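Local coordinates for protein sulfate transporter 4.1, chloroplastic (Arabidopsis thaliana, PDB 7LHV) that carries sulfate across the membrane together with protons, as an SLC26/SulP-family symporter, and may take part in regulating sulfate assimilation, at residues G121-P124 and I125-L128; N170-L173 and H174-L177; S535-Y538 and F539-S543. All coordinates share one frame; numbering follows the deposited sequence.

Contact 1. Residues G121-P124 and I125-L128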
loop_
_atom_site.group_PDB
_atom_site.type_symbol
_atom_site.label_atom_id
_atom_site.label_comp_id
_atom_site.label_asym_id
_atom_site.label_seq_id
_atom_site.Cartn_x
_atom_site.Cartn_y
_atom_site.Cartn_z
ATOM N N GLY A 121 23.027 -18.366 15.646
ATOM C CA GLY A 121 23.559 -18.046 16.950
ATOM C C GLY A 121 23.224 -19.045 18.033
ATOM O O GLY A 121 23.788 -18.955 19.132
ATOM N N LEU A 122 22.326 -19.983 17.768
ATOM C CA LEU A 122 22.000 -21.027 18.719
ATOM C C LEU A 122 23.038 -22.142 18.658
ATOM O O LEU A 122 23.757 -22.279 17.667
ATOM C CB LEU A 122 20.613 -21.582 18.420
ATOM C CG LEU A 122 19.513 -20.543 18.214
ATOM C CD1 LEU A 122 18.269 -21.199 17.658
ATOM C CD2 LEU A 122 19.204 -19.835 19.513
ATOM N N PRO A 123 23.150 -22.945 19.714
ATOM C CA PRO A 123 24.006 -24.123 19.639
ATOM C C PRO A 123 23.496 -25.080 18.580
ATOM O O PRO A 123 22.292 -25.103 18.266
ATOM C CB PRO A 123 23.903 -24.727 21.048
ATOM C CG PRO A 123 22.739 -24.065 21.688
ATOM C CD PRO A 123 22.648 -22.715 21.076
ATOM N N PRO A 124 24.384 -25.886 17.992
ATOM C CA PRO A 124 23.990 -26.683 16.817
ATOM C C PRO A 124 22.828 -27.630 17.060
ATOM O O PRO A 124 22.037 -27.866 16.141
ATOM C CB PRO A 124 25.272 -27.454 16.476
ATOM C CG PRO A 124 26.373 -26.672 17.102
ATOM C CD PRO A 124 25.797 -26.087 18.347
ATOM N N ILE A 125 22.696 -28.175 18.272
ATOM C CA ILE A 125 21.672 -29.184 18.528
ATOM C C ILE A 125 20.281 -28.634 18.245
ATOM O O ILE A 125 19.394 -29.369 17.794
ATOM C CB ILE A 125 21.794 -29.714 19.970
ATOM C CG1 ILE A 125 20.806 -30.853 20.210
ATOM C CG2 ILE A 125 21.578 -28.601 20.982
ATOM C CD1 ILE A 125 21.061 -32.059 19.343
ATOM N N TYR A 126 20.072 -27.337 18.469
ATOM C CA TYR A 126 18.751 -26.757 18.270
ATOM C C TYR A 126 18.337 -26.738 16.808
ATOM O O TYR A 126 17.161 -26.501 16.515
ATOM C CB TYR A 126 18.700 -25.352 18.869
ATOM C CG TYR A 126 18.494 -25.392 20.360
ATOM C CD1 TYR A 126 17.220 -25.409 20.902
ATOM C CD2 TYR A 126 19.573 -25.459 21.226
ATOM C CE1 TYR A 126 17.029 -25.469 22.264
ATOM C CE2 TYR A 126 19.391 -25.516 22.587
ATOM C CZ TYR A 126 18.117 -25.521 23.103
ATOM O OH TYR A 126 17.932 -25.577 24.463
ATOM N N GLY A 127 19.268 -26.964 15.881
ATOM C CA GLY A 127 18.868 -27.219 14.509
ATOM C C GLY A 127 18.141 -28.544 14.366
ATOM O O GLY A 127 17.081 -28.620 13.740
ATOM N N LEU A 128 18.688 -29.599 14.978
ATOM C CA LEU A 128 18.074 -30.918 14.868
ATOM C C LEU A 128 16.676 -30.925 15.466
ATOM O O LEU A 128 15.750 -31.507 14.891
ATOM C CB LEU A 128 18.952 -31.967 15.545
ATOM C CG LEU A 128 20.322 -32.196 14.910
ATOM C CD1 LEU A 128 21.068 -33.288 15.649
ATOM C CD2 LEU A 128 20.176 -32.541 13.441
#

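Contact 2. Residues N170-L173 and H174-L177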
loop_
_atom_site.group_PDB
_atom_site.type_symbol
_atom_site.label_atom_id
_atom_site.label_comp_id
_atom_site.label_asym_id
_atom_site.label_seq_id
_atom_site.Cartn_x
_atom_site.Cartn_y
_atom_site.Cartn_z
ATOM N N ASN A 170 23.989 -13.852 26.103
ATOM C CA ASN A 170 23.383 -14.656 27.159
ATOM C C ASN A 170 23.537 -16.147 26.885
ATOM O O ASN A 170 23.836 -16.922 27.800
ATOM C CB ASN A 170 21.909 -14.292 27.320
ATOM C CG ASN A 170 21.713 -12.919 27.926
ATOM O OD1 ASN A 170 22.580 -12.413 28.637
ATOM N ND2 ASN A 170 20.568 -12.308 27.648
ATOM N N GLU A 171 23.300 -16.568 25.638
ATOM C CA GLU A 171 23.392 -17.959 25.200
ATOM C C GLU A 171 22.294 -18.802 25.845
ATOM O O GLU A 171 22.119 -19.977 25.510
ATOM C CB GLU A 171 24.783 -18.536 25.500
ATOM C CG GLU A 171 25.060 -19.906 24.893
ATOM C CD GLU A 171 26.541 -20.201 24.764
ATOM O OE1 GLU A 171 27.321 -19.253 24.531
ATOM O OE2 GLU A 171 26.927 -21.381 24.900
ATOM N N GLU A 172 21.531 -18.200 26.746
ATOM C CA GLU A 172 20.380 -18.831 27.375
ATOM C C GLU A 172 19.086 -18.099 27.072
ATOM O O GLU A 172 18.052 -18.739 26.864
ATOM C CB GLU A 172 20.581 -18.915 28.894
ATOM C CG GLU A 172 19.446 -19.601 29.634
ATOM C CD GLU A 172 19.311 -21.065 29.265
ATOM O OE1 GLU A 172 20.322 -21.674 28.853
ATOM O OE2 GLU A 172 18.193 -21.610 29.384
ATOM N N LEU A 173 19.116 -16.766 27.052
ATOM C CA LEU A 173 17.967 -16.011 26.572
ATOM C C LEU A 173 17.798 -16.157 25.067
ATOM O O LEU A 173 16.685 -16.003 24.555
ATOM C CB LEU A 173 18.109 -14.538 26.956
ATOM C CG LEU A 173 16.877 -13.658 26.743
ATOM C CD1 LEU A 173 15.708 -14.172 27.562
ATOM C CD2 LEU A 173 17.186 -12.215 27.091
ATOM N N HIS A 174 18.882 -16.458 24.346
ATOM C CA HIS A 174 18.780 -16.681 22.907
ATOM C C HIS A 174 17.852 -17.847 22.593
ATOM O O HIS A 174 17.022 -17.764 21.681
ATOM C CB HIS A 174 20.162 -16.948 22.313
ATOM C CG HIS A 174 20.909 -15.713 21.926
ATOM N ND1 HIS A 174 21.062 -15.319 20.614
ATOM C CD2 HIS A 174 21.560 -14.791 22.673
ATOM C CE1 HIS A 174 21.768 -14.204 20.571
ATOM N NE2 HIS A 174 22.082 -13.862 21.808
ATOM N N ILE A 175 17.981 -18.942 23.341
ATOM C CA ILE A 175 17.179 -20.133 23.075
ATOM C C ILE A 175 15.702 -19.849 23.317
ATOM O O ILE A 175 14.842 -20.174 22.488
ATOM C CB ILE A 175 17.679 -21.304 23.936
ATOM C CG1 ILE A 175 19.063 -21.751 23.465
ATOM C CG2 ILE A 175 16.686 -22.446 23.906
ATOM C CD1 ILE A 175 19.845 -22.501 24.511
ATOM N N GLU A 176 15.387 -19.245 24.466
ATOM C CA GLU A 176 13.997 -18.940 24.781
ATOM C C GLU A 176 13.419 -17.939 23.793
ATOM O O GLU A 176 12.255 -18.048 23.397
ATOM C CB GLU A 176 13.882 -18.412 26.210
ATOM C CG GLU A 176 14.324 -19.401 27.271
ATOM C CD GLU A 176 14.160 -18.856 28.675
ATOM O OE1 GLU A 176 13.670 -17.717 28.815
ATOM O OE2 GLU A 176 14.516 -19.568 29.636
ATOM N N LEU A 177 14.220 -16.954 23.383
ATOM C CA LEU A 177 13.752 -15.985 22.402
ATOM C C LEU A 177 13.476 -16.644 21.060
ATOM O O LEU A 177 12.486 -16.320 20.399
ATOM C CB LEU A 177 14.771 -14.857 22.255
ATOM C CG LEU A 177 14.707 -13.765 23.321
ATOM C CD1 LEU A 177 15.901 -12.839 23.200
ATOM C CD2 LEU A 177 13.413 -12.991 23.196
#

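Contact 3. Residues S535-Y538 and F539-S543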
loop_
_atom_site.group_PDB
_atom_site.type_symbol
_atom_site.label_atom_id
_atom_site.label_comp_id
_atom_site.label_asym_id
_atom_site.label_seq_id
_atom_site.Cartn_x
_atom_site.Cartn_y
_atom_site.Cartn_z
ATOM N N SER A 535 -11.034 -0.060 -17.531
ATOM C CA SER A 535 -10.808 -0.535 -16.171
ATOM C C SER A 535 -12.046 -0.303 -15.318
ATOM O O SER A 535 -12.855 0.580 -15.630
ATOM C CB SER A 535 -9.610 0.172 -15.539
ATOM O OG SER A 535 -9.719 1.575 -15.691
ATOM N N PRO A 536 -12.239 -1.069 -14.247
ATOM C CA PRO A 536 -13.275 -0.713 -13.276
ATOM C C PRO A 536 -12.942 0.604 -12.598
ATOM O O PRO A 536 -11.777 0.932 -12.368
ATOM C CB PRO A 536 -13.246 -1.879 -12.281
ATOM C CG PRO A 536 -11.899 -2.472 -12.437
ATOM C CD PRO A 536 -11.544 -2.311 -13.877
ATOM N N ILE A 537 -13.982 1.362 -12.270
ATOM C CA ILE A 537 -13.832 2.671 -11.652
ATOM C C ILE A 537 -14.087 2.530 -10.159
ATOM O O ILE A 537 -15.149 2.056 -9.744
ATOM C CB ILE A 537 -14.780 3.703 -12.278
ATOM C CG1 ILE A 537 -14.699 3.650 -13.802
ATOM C CG2 ILE A 537 -14.442 5.091 -11.789
ATOM C CD1 ILE A 537 -15.640 4.604 -14.491
ATOM N N TYR A 538 -13.114 2.938 -9.353
ATOM C CA TYR A 538 -13.250 2.912 -7.904
ATOM C C TYR A 538 -12.434 4.067 -7.336
ATOM O O TYR A 538 -11.930 4.913 -8.081
ATOM C CB TYR A 538 -12.853 1.539 -7.341
ATOM C CG TYR A 538 -11.400 1.155 -7.500
ATOM C CD1 TYR A 538 -10.839 0.974 -8.752
ATOM C CD2 TYR A 538 -10.597 0.939 -6.392
ATOM C CE1 TYR A 538 -9.520 0.617 -8.899
ATOM C CE2 TYR A 538 -9.278 0.577 -6.528
ATOM C CZ TYR A 538 -8.745 0.419 -7.784
ATOM O OH TYR A 538 -7.427 0.059 -7.930
ATOM N N PHE A 539 -12.306 4.110 -6.010
ATOM C CA PHE A 539 -11.772 5.303 -5.361
ATOM C C PHE A 539 -10.318 5.577 -5.717
ATOM O O PHE A 539 -9.878 6.724 -5.605
ATOM C CB PHE A 539 -11.914 5.198 -3.842
ATOM C CG PHE A 539 -11.320 3.953 -3.254
ATOM C CD1 PHE A 539 -9.990 3.917 -2.882
ATOM C CD2 PHE A 539 -12.097 2.828 -3.049
ATOM C CE1 PHE A 539 -9.441 2.780 -2.333
ATOM C CE2 PHE A 539 -11.551 1.688 -2.500
ATOM C CZ PHE A 539 -10.223 1.665 -2.142
ATOM N N ALA A 540 -9.560 4.562 -6.132
ATOM C CA ALA A 540 -8.140 4.775 -6.391
ATOM C C ALA A 540 -7.911 5.527 -7.698
ATOM O O ALA A 540 -7.064 6.425 -7.758
ATOM C CB ALA A 540 -7.398 3.442 -6.406
ATOM N N ASN A 541 -8.643 5.181 -8.753
ATOM C CA ASN A 541 -8.406 5.764 -10.067
ATOM C C ASN A 541 -9.439 6.814 -10.451
ATOM O O ASN A 541 -9.487 7.217 -11.615
ATOM C CB ASN A 541 -8.357 4.671 -11.136
ATOM C CG ASN A 541 -9.561 3.759 -11.098
ATOM O OD1 ASN A 541 -10.583 4.082 -10.499
ATOM N ND2 ASN A 541 -9.446 2.608 -11.743
ATOM N N ILE A 542 -10.269 7.260 -9.509
ATOM C CA ILE A 542 -11.313 8.217 -9.857
ATOM C C ILE A 542 -10.733 9.597 -10.143
ATOM O O ILE A 542 -11.274 10.341 -10.970
ATOM C CB ILE A 542 -12.391 8.261 -8.760
ATOM C CG1 ILE A 542 -13.625 8.993 -9.273
ATOM C CG2 ILE A 542 -11.859 8.914 -7.499
ATOM C CD1 ILE A 542 -14.091 8.511 -10.623
ATOM N N SER A 543 -9.638 9.970 -9.477
ATOM C CA SER A 543 -9.050 11.287 -9.708
ATOM C C SER A 543 -8.476 11.403 -11.115
ATOM O O SER A 543 -8.668 12.425 -11.788
ATOM C CB SER A 543 -7.971 11.563 -8.663
ATOM O OG SER A 543 -8.517 11.533 -7.357
#

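Contact 1. Residues G121-P124 and I125-L128
P123 and Y126 lie side by side and point the same way, CG of the P123 ring reaching CD2 of Y126 at 3.5 Å. The proline carbon comes in obliquely to the aromatic ring, near CD2 and CE2. This is the main apolar contact of the turn; a looser one joins L122 CB to Y126 CB, 4.3 Å apart. With CG anti to its own carbonyl carbon (chi1 -80°), the tyrosine ring projects from the helix start in the same direction as the P123 ring and lies alongside it. Two backbone hydrogen bonds draw the chain into its first helical turn. Y126 N donates to P123 O at 3.2 Å, and G127 N donates to P124 O at 2.9 Å. Both span three residues, as in a tight opening turn. Neither P123 nor P124 has an N-H to give, but both contribute a carbonyl. G121, with positive phi, ends the preceding helix in a Schellman motif, and the paired prolines then lead into the next helix. The loop joins helix 91-119, whose M114 and K118 touch P124, to helix 125-141. L122 and Y126 face helix 173-194 through H174, A178 and I175, while I125 and L128 pack on L419 of helix 406-426.

Contact 2. Residues N170-L173 and H174-L177
L173 and L177 meet one helical turn apart, their side chains crossing obliquely, with CG of L173 3.8 Å from CD1 of L177. L173 holds its CG anti to the backbone N (chi1 -170°), whereas L177 has its CG anti to the carbonyl carbon (chi1 -81°), so the second leucine leans back toward the start of the helix and the first. CB and CG of L177 also sit against the backbone carbonyl of L173, L177 CG being 3.2 Å from L173 O. The same oxygen accepts the L177 N-H at 2.9 Å, with an N-H...O angle of 157°. This i to i+4 bond belongs to the first turn of helix 173-194, a predicted membrane-spanning helix of the sulfate permease domain, entered here from the loop after helix 153-166. Replacing L177 by an alanine would probably leave L173 CG without its apolar neighbour and open a gap toward L163 and I166 of helix 153-166. I175 swings its CD1 back to within 3.5 Å of E171 O. The H174 ring leaves the helix on another side, its edge toward the backbone N of N170, while its NE2 makes a weak hydrogen bond to A167 O. E172 and E176 bring their carboxylates near each other, OE2 to OE2 at 4.2 Å, a likely unfavourable pairing of like charges. E176 has a hydrogen bond from its OE1 to S326 OG, and a long, weak ion pair to R325 probably eases the crowding of charge.

Contact 3. Residues S535-Y538 and F539-S543
N541 turns its amide back to P536 and Y538 and bonds to the backbone of both. Its ND2 donates to P536 O at 2.9 Å, nearly along the C=O axis and close to the amide plane. Its OD1 takes the N-H of Y538 on a lone pair at 3.0 Å, almost straight at 176°. These two bonds fix the rotation of the amide, which its chi1 of 52°, with CG between backbone N and carbonyl carbon, turns toward the loop. A weak bond from N541 N to Y538 O, 3.4 Å long, adds to the turn. Among the aromatic contacts, Y538 presents its edge to the face of F539 in a T-shaped pair, centroids 5.4 Å apart. The tyrosine ring also lies against A540, whose CB is 3.4 Å from Y538 CE2, and its plane is turned 71° from that of the N541 amide. An apolar touch joins I537 CG2 to I542 CD1 at 3.6 Å. E495, F203 and V492 of the second subunit pack on Y538, F539 and A540 respectively. N541 holds the N-cap position of helix 542-560 without a side-chain capping bond, in the strand-to-helix connection after strand 527-533 of the STAS domain.

Contacts 1 and 2 are neighbours in the membrane domain, their centres 11 Å apart. They touch directly: Y126 OH lies 3.4 Å from I175 CG2, and L122 CD2 is 3.7 Å from H174 O, packing the loop and first turn of helix 125-141 against the start of helix 173-194. Contact 3 belongs to the STAS domain on the opposite side of the chain's centre, its centre about 52 Å from that of contact 1 and about 51 Å from that of contact 2. It alone of the three meets the second subunit. A bound sphingosine phosphate lies about 10 Å from the side chain of F539, and a phosphatidylcholine about 14 Å from that of N541.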